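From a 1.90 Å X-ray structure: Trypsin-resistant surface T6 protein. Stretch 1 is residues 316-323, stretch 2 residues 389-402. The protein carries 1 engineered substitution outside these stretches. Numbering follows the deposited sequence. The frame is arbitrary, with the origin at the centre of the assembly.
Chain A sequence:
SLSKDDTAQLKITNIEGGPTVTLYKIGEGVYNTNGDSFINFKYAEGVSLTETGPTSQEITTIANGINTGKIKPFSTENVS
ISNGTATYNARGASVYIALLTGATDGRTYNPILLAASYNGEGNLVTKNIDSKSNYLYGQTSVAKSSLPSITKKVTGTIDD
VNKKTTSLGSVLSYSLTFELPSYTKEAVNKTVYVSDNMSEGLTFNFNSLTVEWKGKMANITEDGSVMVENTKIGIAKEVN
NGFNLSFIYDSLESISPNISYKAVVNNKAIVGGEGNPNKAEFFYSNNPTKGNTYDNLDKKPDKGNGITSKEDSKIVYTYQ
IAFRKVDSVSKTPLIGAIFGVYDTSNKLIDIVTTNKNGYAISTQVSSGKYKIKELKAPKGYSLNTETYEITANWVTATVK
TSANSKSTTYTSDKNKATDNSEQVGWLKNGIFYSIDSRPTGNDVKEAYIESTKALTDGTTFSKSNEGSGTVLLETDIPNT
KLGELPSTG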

# COMPACT_ATOMS: atom_id res chain seq x y z
N VAL A 316 -7.20 -5.72 -7.94
CA VAL A 316 -8.57 -5.88 -8.34
C VAL A 316 -8.60 -6.23 -9.82
O VAL A 316 -7.83 -5.68 -10.60
CB VAL A 316 -9.40 -4.63 -8.02
CG1 VAL A 316 -10.82 -4.81 -8.48
CG2 VAL A 316 -9.37 -4.38 -6.50
N TYR A 317 -9.49 -7.15 -10.17
CA TYR A 317 -9.53 -7.73 -11.53
C TYR A 317 -10.76 -7.30 -12.32
O TYR A 317 -11.81 -6.99 -11.75
CB TYR A 317 -9.48 -9.25 -11.41
CG TYR A 317 -8.19 -9.74 -10.80
CD1 TYR A 317 -7.04 -9.87 -11.58
CD2 TYR A 317 -8.11 -10.05 -9.45
CE1 TYR A 317 -5.85 -10.31 -11.03
CE2 TYR A 317 -6.91 -10.49 -8.90
CZ TYR A 317 -5.80 -10.62 -9.70
OH TYR A 317 -4.61 -11.05 -9.15
N THR A 318 -10.63 -7.28 -13.65
CA THR A 318 -11.79 -7.10 -14.53
C THR A 318 -11.66 -8.10 -15.67
O THR A 318 -10.55 -8.56 -15.98
CB THR A 318 -11.88 -5.68 -15.14
OG1 THR A 318 -10.86 -5.52 -16.15
CG2 THR A 318 -11.68 -4.62 -14.11
N TYR A 319 -12.79 -8.38 -16.31
CA TYR A 319 -12.85 -9.23 -17.50
C TYR A 319 -13.59 -8.49 -18.60
O TYR A 319 -14.20 -7.44 -18.38
CB TYR A 319 -13.62 -10.52 -17.19
CG TYR A 319 -13.17 -11.19 -15.90
CD1 TYR A 319 -11.89 -11.74 -15.79
CD2 TYR A 319 -14.00 -11.23 -14.78
CE1 TYR A 319 -11.46 -12.34 -14.62
CE2 TYR A 319 -13.58 -11.83 -13.60
CZ TYR A 319 -12.31 -12.38 -13.52
OH TYR A 319 -11.88 -12.97 -12.33
N GLN A 320 -13.56 -9.07 -19.80
CA GLN A 320 -14.32 -8.52 -20.90
C GLN A 320 -15.05 -9.63 -21.62
O GLN A 320 -14.58 -10.77 -21.66
CB GLN A 320 -13.43 -7.71 -21.83
CG GLN A 320 -12.25 -8.46 -22.41
CD GLN A 320 -11.25 -7.54 -23.10
OE1 GLN A 320 -11.23 -6.33 -22.86
NE2 GLN A 320 -10.41 -8.12 -23.93
N ILE A 321 -16.22 -9.29 -22.14
CA ILE A 321 -17.06 -10.23 -22.84
C ILE A 321 -16.88 -10.06 -24.35
O ILE A 321 -16.89 -8.96 -24.86
CB ILE A 321 -18.54 -10.02 -22.47
CG1 ILE A 321 -18.72 -10.17 -20.96
CG2 ILE A 321 -19.43 -11.03 -23.21
CD1 ILE A 321 -20.10 -9.83 -20.47
N ALA A 322 -16.76 -11.20 -25.03
CA ALA A 322 -16.58 -11.24 -26.48
C ALA A 322 -17.50 -12.30 -27.07
O ALA A 322 -17.88 -13.26 -26.40
CB ALA A 322 -15.12 -11.56 -26.81
N PHE A 323 -17.88 -12.10 -28.32
CA PHE A 323 -18.71 -13.07 -29.02
C PHE A 323 -18.50 -12.91 -30.53
O PHE A 323 -17.92 -11.93 -30.98
CB PHE A 323 -20.18 -12.89 -28.67
CG PHE A 323 -20.74 -11.53 -29.04
CD1 PHE A 323 -21.21 -11.29 -30.31
CD2 PHE A 323 -20.79 -10.50 -28.10
CE1 PHE A 323 -21.73 -10.06 -30.66
CE2 PHE A 323 -21.32 -9.26 -28.43
CZ PHE A 323 -21.78 -9.04 -29.71
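Stretch 2 (389-402) EITANWVTATVKTS

What forms the apolar centre of the contact? Tyr319, whose CA-to-CB bond points toward stretch 2, is the residue most covered by it. Its ring lies along the turn after strand 389-392: CD1 of Tyr319 is 3.7 Å from CB of Ala397, CE1 of Tyr319 is 3.9 Å from CE3 of Trp394, and the backbone carbon C of Asn393 sits over one ring face, 3.7 Å from CZ of Tyr319. Trp394 turns an edge toward the face of the Tyr317 ring, with that ring and the six-membered ring of Trp394 5.3 Å apart at their centroids and their planes at 72°; CD1 of Tyr317 comes within 3.8 Å of CZ3 of Trp394.

What shape does the backbone of stretch 2 take? Strand 389-392 ends before Asn393, residues 394-396 adopt helical angles, and a second strand runs from 399 to 401. The turn is tied internally: N of Ala397 donates to O of Asn393 (2.8 Å), N of Thr396 to OD1 of Asn393 (2.7 Å), and OG1 of Thr396 to O of Thr391 (2.8 Å).

Where do the strands themselves meet? Strand 389-392 runs roughly opposite in direction to strand 320-323. Ile321 and Ile390 both point toward the opposing stretch, and their CG2 atoms pack 3.9 Å apart. No hydrogen bond joins the two stretches; the contact is packing, including the Tyr319 ring against the backbone of Asn393.

What lies at the polar edge? OH of Tyr319 is 3.2 Å from N of Trp394, but the angle is too poor for a hydrogen bond; the hydroxyl is satisfied elsewhere in the structure. The CA-to-CB bond of Gln320 points away from stretch 2, yet the end of its side chain comes nearer, bringing NE2 of Gln320 to 3.2 Å from the methyl CG2 of Thr401.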

# COMPACT_ATOMS: atom_id res chain seq x y z
N GLU A 389 -27.12 -15.51 -22.84
CA GLU A 389 -26.51 -15.36 -21.54
C GLU A 389 -25.06 -15.86 -21.56
O GLU A 389 -24.68 -16.72 -22.36
CB GLU A 389 -27.35 -16.08 -20.49
CG GLU A 389 -28.77 -15.52 -20.42
CD GLU A 389 -29.62 -16.13 -19.33
OE1 GLU A 389 -29.11 -16.97 -18.57
OE2 GLU A 389 -30.81 -15.75 -19.25
N ILE A 390 -24.26 -15.27 -20.69
CA ILE A 390 -22.87 -15.63 -20.54
C ILE A 390 -22.44 -15.29 -19.12
O ILE A 390 -22.84 -14.25 -18.56
CB ILE A 390 -21.99 -14.92 -21.59
CG1 ILE A 390 -20.61 -15.58 -21.66
CG2 ILE A 390 -21.94 -13.42 -21.32
CD1 ILE A 390 -19.74 -15.02 -22.78
N THR A 391 -21.67 -16.20 -18.53
CA THR A 391 -21.15 -16.04 -17.18
C THR A 391 -19.69 -15.67 -17.31
O THR A 391 -18.93 -16.33 -18.03
CB THR A 391 -21.32 -17.35 -16.38
OG1 THR A 391 -22.71 -17.65 -16.25
CG2 THR A 391 -20.72 -17.23 -15.00
N ALA A 392 -19.30 -14.58 -16.64
CA ALA A 392 -17.91 -14.12 -16.66
C ALA A 392 -17.26 -14.32 -15.30
O ALA A 392 -17.80 -13.90 -14.28
CB ALA A 392 -17.86 -12.65 -17.05
N ASN A 393 -16.10 -14.97 -15.30
CA ASN A 393 -15.26 -15.11 -14.10
C ASN A 393 -13.85 -15.59 -14.46
O ASN A 393 -13.52 -15.82 -15.62
CB ASN A 393 -15.93 -16.05 -13.08
CG ASN A 393 -16.27 -17.40 -13.67
OD1 ASN A 393 -15.44 -18.04 -14.31
ND2 ASN A 393 -17.50 -17.84 -13.47
N TRP A 394 -13.00 -15.74 -13.45
CA TRP A 394 -11.63 -16.16 -13.66
C TRP A 394 -11.60 -17.46 -14.47
O TRP A 394 -10.84 -17.57 -15.42
CB TRP A 394 -10.92 -16.34 -12.32
CG TRP A 394 -9.47 -16.52 -12.44
CD1 TRP A 394 -8.80 -17.70 -12.40
CD2 TRP A 394 -8.49 -15.50 -12.61
NE1 TRP A 394 -7.46 -17.49 -12.55
CE2 TRP A 394 -7.23 -16.15 -12.67
CE3 TRP A 394 -8.54 -14.10 -12.72
CZ2 TRP A 394 -6.03 -15.45 -12.85
CZ3 TRP A 394 -7.34 -13.40 -12.90
CH2 TRP A 394 -6.10 -14.08 -12.96
N VAL A 395 -12.48 -18.40 -14.10
CA VAL A 395 -12.57 -19.71 -14.75
C VAL A 395 -13.04 -19.63 -16.20
O VAL A 395 -12.48 -20.30 -17.05
CB VAL A 395 -13.44 -20.70 -13.94
CG1 VAL A 395 -13.73 -21.98 -14.74
CG2 VAL A 395 -12.74 -21.05 -12.63
N THR A 396 -14.06 -18.82 -16.50
CA THR A 396 -14.55 -18.69 -17.89
C THR A 396 -13.72 -17.71 -18.76
O THR A 396 -13.83 -17.76 -19.98
CB THR A 396 -16.06 -18.34 -17.97
OG1 THR A 396 -16.34 -17.10 -17.30
CG2 THR A 396 -16.94 -19.44 -17.37
N ALA A 397 -12.88 -16.86 -18.16
CA ALA A 397 -12.11 -15.88 -18.93
C ALA A 397 -10.79 -16.46 -19.46
O ALA A 397 -9.71 -15.97 -19.15
CB ALA A 397 -11.86 -14.62 -18.11
N THR A 398 -10.90 -17.49 -20.29
CA THR A 398 -9.76 -18.27 -20.75
C THR A 398 -9.18 -17.76 -22.06
O THR A 398 -8.16 -18.28 -22.53
CB THR A 398 -10.15 -19.74 -20.97
OG1 THR A 398 -11.37 -19.78 -21.72
CG2 THR A 398 -10.36 -20.43 -19.63
N VAL A 399 -9.82 -16.77 -22.67
CA VAL A 399 -9.39 -16.27 -23.95
C VAL A 399 -8.47 -15.06 -23.79
O VAL A 399 -8.71 -14.15 -22.97
CB VAL A 399 -10.58 -15.96 -24.88
CG1 VAL A 399 -10.13 -15.22 -26.14
CG2 VAL A 399 -11.29 -17.26 -25.25
N LYS A 400 -7.40 -15.08 -24.58
CA LYS A 400 -6.49 -13.96 -24.65
C LYS A 400 -6.66 -13.32 -26.03
O LYS A 400 -6.59 -13.99 -27.06
CB LYS A 400 -5.04 -14.42 -24.44
CG LYS A 400 -3.98 -13.35 -24.64
CD LYS A 400 -4.00 -12.28 -23.55
CE LYS A 400 -3.47 -10.94 -24.07
NZ LYS A 400 -2.78 -10.13 -23.04
N THR A 401 -6.90 -12.02 -26.02
CA THR A 401 -7.10 -11.27 -27.25
C THR A 401 -5.92 -10.33 -27.47
O THR A 401 -5.27 -9.90 -26.52
CB THR A 401 -8.42 -10.47 -27.20
OG1 THR A 401 -8.61 -9.78 -28.44
CG2 THR A 401 -8.44 -9.46 -26.04
N SER A 402 -5.65 -10.01 -28.73
CA SER A 402 -4.62 -9.04 -29.07
C SER A 402 -5.17 -7.61 -29.13
O SER A 402 -4.54 -6.74 -29.72
CB SER A 402 -3.97 -9.42 -30.40
OG SER A 402 -4.93 -9.48 -31.45